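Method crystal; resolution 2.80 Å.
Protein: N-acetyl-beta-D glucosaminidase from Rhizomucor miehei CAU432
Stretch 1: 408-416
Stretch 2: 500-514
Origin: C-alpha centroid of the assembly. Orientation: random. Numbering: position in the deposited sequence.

Stretch 1 (408-416) EKEPFNSFH
Stretch 2 500-514: EYTPPAHEAAVRLIF

The imidazole of His 506 is engaged on its rim and on a face at once. At its edge, ND1 lies 2.7 Å from Ser 414 OG, a hydrogen bond in which either atom could be the donor, and CE1 lies 3.2 Å from Pro 411 O. Over one face sits Phe 415, whose CB stands 4.2 Å from the centroid of the His 506 ring, 24° off its normal, a CH-pi contact. A flat, polar-edged ring suits this place, since it can offer nitrogen to a hydroxyl and pi surface to carbon. The Phe 412 ring is nearly parallel to it (8°) but slid away, centroids 5.7 Å apart.

Stretch 1 reaches this site through a type I turn from Glu 410 to Asn 413, with Pro 411 (phi/psi -85/-7) and Phe 412 (-95/4) at its corners; a helix then runs from Asn 413 through His 416 and beyond. In stretch 2, Thr 502 (-67/152) is the N-cap of a regular helix, 503-513, opened by two prolines, which fit a first turn where backbone NH groups lack i-4 partners. Register is set by CA pairs: Pro 411 to Tyr 501 6.6 Å, Ser 414 to Pro 503 5.1 Å, Phe 415 to His 506 5.0 Å.

Ser 414 (chi1 p) points toward the second helix; its small side chain permits close approach, CB lying 3.8 Å from Pro 503 CB. Phe 415 (chi1 t, chi2 -66°) is a knob among His 506 (chi1 m, chi2 157°), Ala 509, Val 510 (t) and Ile 513 (m, t). Its CE1 is 3.8 Å from Val 510 CG2, its CE2 4.4 Å from Ala 509 CB, and its CZ meets Ile 513 CD1 edge-on at 4.1 Å. Near the helix start, Tyr 501 (chi1 p, chi2 55°) places CD1 4.5 Å from Pro 411 CB.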

# COMPACT_ATOMS: atom_id res chain seq x y z
N GLU A 408 33.47 -19.52 17.37
CA GLU A 408 32.73 -20.55 16.66
C GLU A 408 32.80 -21.88 17.40
O GLU A 408 31.81 -22.57 17.56
CB GLU A 408 33.29 -20.71 15.26
CG GLU A 408 32.43 -21.54 14.34
CD GLU A 408 32.12 -20.82 13.06
OE1 GLU A 408 33.08 -20.55 12.30
OE2 GLU A 408 30.94 -20.52 12.81
N LYS A 409 33.97 -22.20 17.92
CA LYS A 409 34.12 -23.43 18.69
C LYS A 409 33.65 -23.25 20.11
O LYS A 409 32.85 -24.03 20.61
CB LYS A 409 35.56 -23.90 18.68
CG LYS A 409 35.76 -25.23 19.39
CD LYS A 409 36.85 -25.15 20.46
CE LYS A 409 38.23 -24.96 19.86
NZ LYS A 409 39.09 -24.10 20.71
N GLU A 410 34.10 -22.19 20.75
CA GLU A 410 33.60 -21.84 22.05
C GLU A 410 33.09 -20.45 21.91
O GLU A 410 33.79 -19.51 22.15
CB GLU A 410 34.70 -21.90 23.06
CG GLU A 410 34.95 -23.29 23.60
CD GLU A 410 36.36 -23.46 24.07
OE1 GLU A 410 37.26 -23.16 23.30
OE2 GLU A 410 36.56 -23.87 25.20
N PRO A 411 31.77 -20.37 21.47
CA PRO A 411 31.38 -19.02 21.07
C PRO A 411 30.92 -18.17 22.22
O PRO A 411 30.78 -16.98 22.09
CB PRO A 411 30.23 -19.27 20.14
CG PRO A 411 29.48 -20.32 20.81
CD PRO A 411 30.51 -21.26 21.29
N PHE A 412 30.79 -18.78 23.38
CA PHE A 412 30.33 -18.11 24.57
C PHE A 412 31.47 -17.60 25.41
O PHE A 412 31.27 -17.11 26.47
CB PHE A 412 29.58 -19.08 25.40
CG PHE A 412 28.13 -19.06 25.17
CD1 PHE A 412 27.37 -18.05 25.65
CD2 PHE A 412 27.53 -20.08 24.50
CE1 PHE A 412 26.02 -18.05 25.46
CE2 PHE A 412 26.18 -20.10 24.30
CZ PHE A 412 25.42 -19.08 24.78
N ASN A 413 32.66 -17.77 24.92
CA ASN A 413 33.86 -17.22 25.58
C ASN A 413 33.92 -15.70 25.57
O ASN A 413 34.44 -15.10 26.51
CB ASN A 413 35.13 -17.72 24.89
CG ASN A 413 35.45 -19.15 25.24
OD1 ASN A 413 34.72 -19.82 25.98
ND2 ASN A 413 36.56 -19.64 24.70
N SER A 414 33.46 -15.09 24.49
CA SER A 414 33.37 -13.63 24.42
C SER A 414 32.41 -13.12 25.49
O SER A 414 32.67 -12.13 26.16
CB SER A 414 32.94 -13.17 23.03
OG SER A 414 31.80 -13.88 22.57
N PHE A 415 31.29 -13.83 25.66
CA PHE A 415 30.37 -13.53 26.75
C PHE A 415 31.17 -13.55 28.05
O PHE A 415 31.12 -12.59 28.82
CB PHE A 415 29.23 -14.57 26.80
CG PHE A 415 27.93 -14.04 27.36
CD1 PHE A 415 27.83 -13.67 28.69
CD2 PHE A 415 26.80 -13.95 26.56
CE1 PHE A 415 26.63 -13.21 29.21
CE2 PHE A 415 25.60 -13.49 27.07
CZ PHE A 415 25.51 -13.12 28.40
N HIS A 416 31.93 -14.62 28.26
CA HIS A 416 32.78 -14.78 29.46
C HIS A 416 33.72 -13.60 29.64
O HIS A 416 33.77 -13.02 30.71
CB HIS A 416 33.58 -16.08 29.38
CG HIS A 416 34.56 -16.26 30.50
ND1 HIS A 416 34.16 -16.34 31.82
CD2 HIS A 416 35.91 -16.39 30.50
CE1 HIS A 416 35.23 -16.50 32.59
NE2 HIS A 416 36.30 -16.54 31.81
N GLU A 500 22.38 -12.83 17.96
CA GLU A 500 23.60 -13.40 17.36
C GLU A 500 24.66 -13.59 18.44
O GLU A 500 24.66 -12.88 19.45
CB GLU A 500 24.15 -12.51 16.24
CG GLU A 500 24.55 -11.11 16.67
CD GLU A 500 24.94 -10.25 15.49
OE1 GLU A 500 26.15 -9.93 15.35
OE2 GLU A 500 24.05 -9.89 14.69
N TYR A 501 25.57 -14.53 18.20
CA TYR A 501 26.58 -14.88 19.20
C TYR A 501 27.95 -14.27 18.92
O TYR A 501 28.97 -14.77 19.39
CB TYR A 501 26.69 -16.41 19.36
CG TYR A 501 26.87 -17.19 18.07
CD1 TYR A 501 27.89 -16.89 17.17
CD2 TYR A 501 26.01 -18.23 17.76
CE1 TYR A 501 28.04 -17.61 16.00
CE2 TYR A 501 26.16 -18.95 16.59
CZ TYR A 501 27.18 -18.64 15.71
OH TYR A 501 27.32 -19.35 14.55
N THR A 502 27.96 -13.17 18.16
CA THR A 502 29.19 -12.44 17.89
C THR A 502 29.72 -11.78 19.18
O THR A 502 28.94 -11.47 20.09
CB THR A 502 28.95 -11.36 16.81
OG1 THR A 502 27.91 -10.47 17.23
CG2 THR A 502 28.55 -12.01 15.48
N PRO A 503 31.04 -11.56 19.27
CA PRO A 503 31.61 -10.90 20.46
C PRO A 503 30.98 -9.55 20.84
O PRO A 503 30.72 -9.31 22.02
CB PRO A 503 33.10 -10.74 20.11
CG PRO A 503 33.37 -11.76 19.06
CD PRO A 503 32.09 -12.02 18.33
N PRO A 504 30.75 -8.66 19.86
CA PRO A 504 30.10 -7.40 20.24
C PRO A 504 28.63 -7.54 20.68
O PRO A 504 28.15 -6.73 21.48
CB PRO A 504 30.22 -6.53 18.98
CG PRO A 504 30.49 -7.47 17.87
CD PRO A 504 31.24 -8.62 18.47
N ALA A 505 27.92 -8.53 20.16
CA ALA A 505 26.55 -8.79 20.61
C ALA A 505 26.55 -9.27 22.06
O ALA A 505 25.66 -8.91 22.85
CB ALA A 505 25.86 -9.79 19.71
N HIS A 506 27.54 -10.08 22.42
CA HIS A 506 27.74 -10.49 23.81
C HIS A 506 28.19 -9.32 24.69
O HIS A 506 27.73 -9.19 25.83
CB HIS A 506 28.74 -11.64 23.90
CG HIS A 506 28.25 -12.93 23.31
ND1 HIS A 506 29.10 -13.92 22.87
CD2 HIS A 506 26.99 -13.38 23.06
CE1 HIS A 506 28.39 -14.93 22.40
NE2 HIS A 506 27.11 -14.62 22.50
N GLU A 507 29.07 -8.47 24.18
CA GLU A 507 29.49 -7.30 24.94
C GLU A 507 28.26 -6.47 25.28
O GLU A 507 27.99 -6.20 26.45
CB GLU A 507 30.52 -6.48 24.15
CG GLU A 507 30.87 -5.11 24.74
CD GLU A 507 31.51 -5.17 26.12
OE1 GLU A 507 31.66 -4.09 26.75
OE2 GLU A 507 31.87 -6.28 26.58
N ALA A 508 27.48 -6.09 24.27
CA ALA A 508 26.25 -5.33 24.47
C ALA A 508 25.26 -6.03 25.41
O ALA A 508 24.58 -5.38 26.19
CB ALA A 508 25.59 -5.06 23.13
N ALA A 509 25.17 -7.35 25.31
CA ALA A 509 24.29 -8.11 26.18
C ALA A 509 24.72 -8.03 27.65
O ALA A 509 23.87 -7.95 28.55
CB ALA A 509 24.23 -9.56 25.73
N VAL A 510 26.02 -8.04 27.89
CA VAL A 510 26.55 -7.86 29.24
C VAL A 510 26.30 -6.44 29.74
O VAL A 510 25.87 -6.24 30.87
CB VAL A 510 28.04 -8.21 29.31
CG1 VAL A 510 28.64 -7.76 30.64
CG2 VAL A 510 28.23 -9.71 29.13
N ARG A 511 26.57 -5.46 28.88
CA ARG A 511 26.29 -4.06 29.21
C ARG A 511 24.83 -3.86 29.65
O ARG A 511 24.56 -3.14 30.61
CB ARG A 511 26.58 -3.15 28.02
CG ARG A 511 28.04 -3.15 27.59
CD ARG A 511 28.34 -1.97 26.69
NE ARG A 511 28.42 -0.73 27.46
CZ ARG A 511 28.24 0.49 26.96
NH1 ARG A 511 27.94 0.67 25.68
NH2 ARG A 511 28.34 1.54 27.77
N LEU A 512 23.92 -4.53 28.95
CA LEU A 512 22.50 -4.48 29.26
C LEU A 512 22.22 -5.11 30.62
O LEU A 512 21.47 -4.55 31.42
CB LEU A 512 21.68 -5.21 28.19
CG LEU A 512 20.39 -4.54 27.71
CD1 LEU A 512 19.60 -5.53 26.87
CD2 LEU A 512 19.55 -4.04 28.87
N ILE A 513 22.83 -6.26 30.87
CA ILE A 513 22.64 -7.00 32.12
C ILE A 513 23.12 -6.20 33.33
O ILE A 513 22.45 -6.18 34.37
CB ILE A 513 23.31 -8.40 32.05
CG1 ILE A 513 22.48 -9.32 31.14
CG2 ILE A 513 23.44 -9.04 33.43
CD1 ILE A 513 23.21 -10.57 30.68
N PHE A 514 24.25 -5.51 33.20
CA PHE A 514 24.77 -4.67 34.28
C PHE A 514 24.22 -3.23 34.26
O PHE A 514 24.69 -2.38 35.01
CB PHE A 514 26.30 -4.67 34.28
CG PHE A 514 26.89 -5.96 34.76
CD1 PHE A 514 27.03 -7.02 33.89
CD2 PHE A 514 27.25 -6.12 36.09
CE1 PHE A 514 27.55 -8.22 34.33
CE2 PHE A 514 27.77 -7.32 36.53
CZ PHE A 514 27.92 -8.38 35.65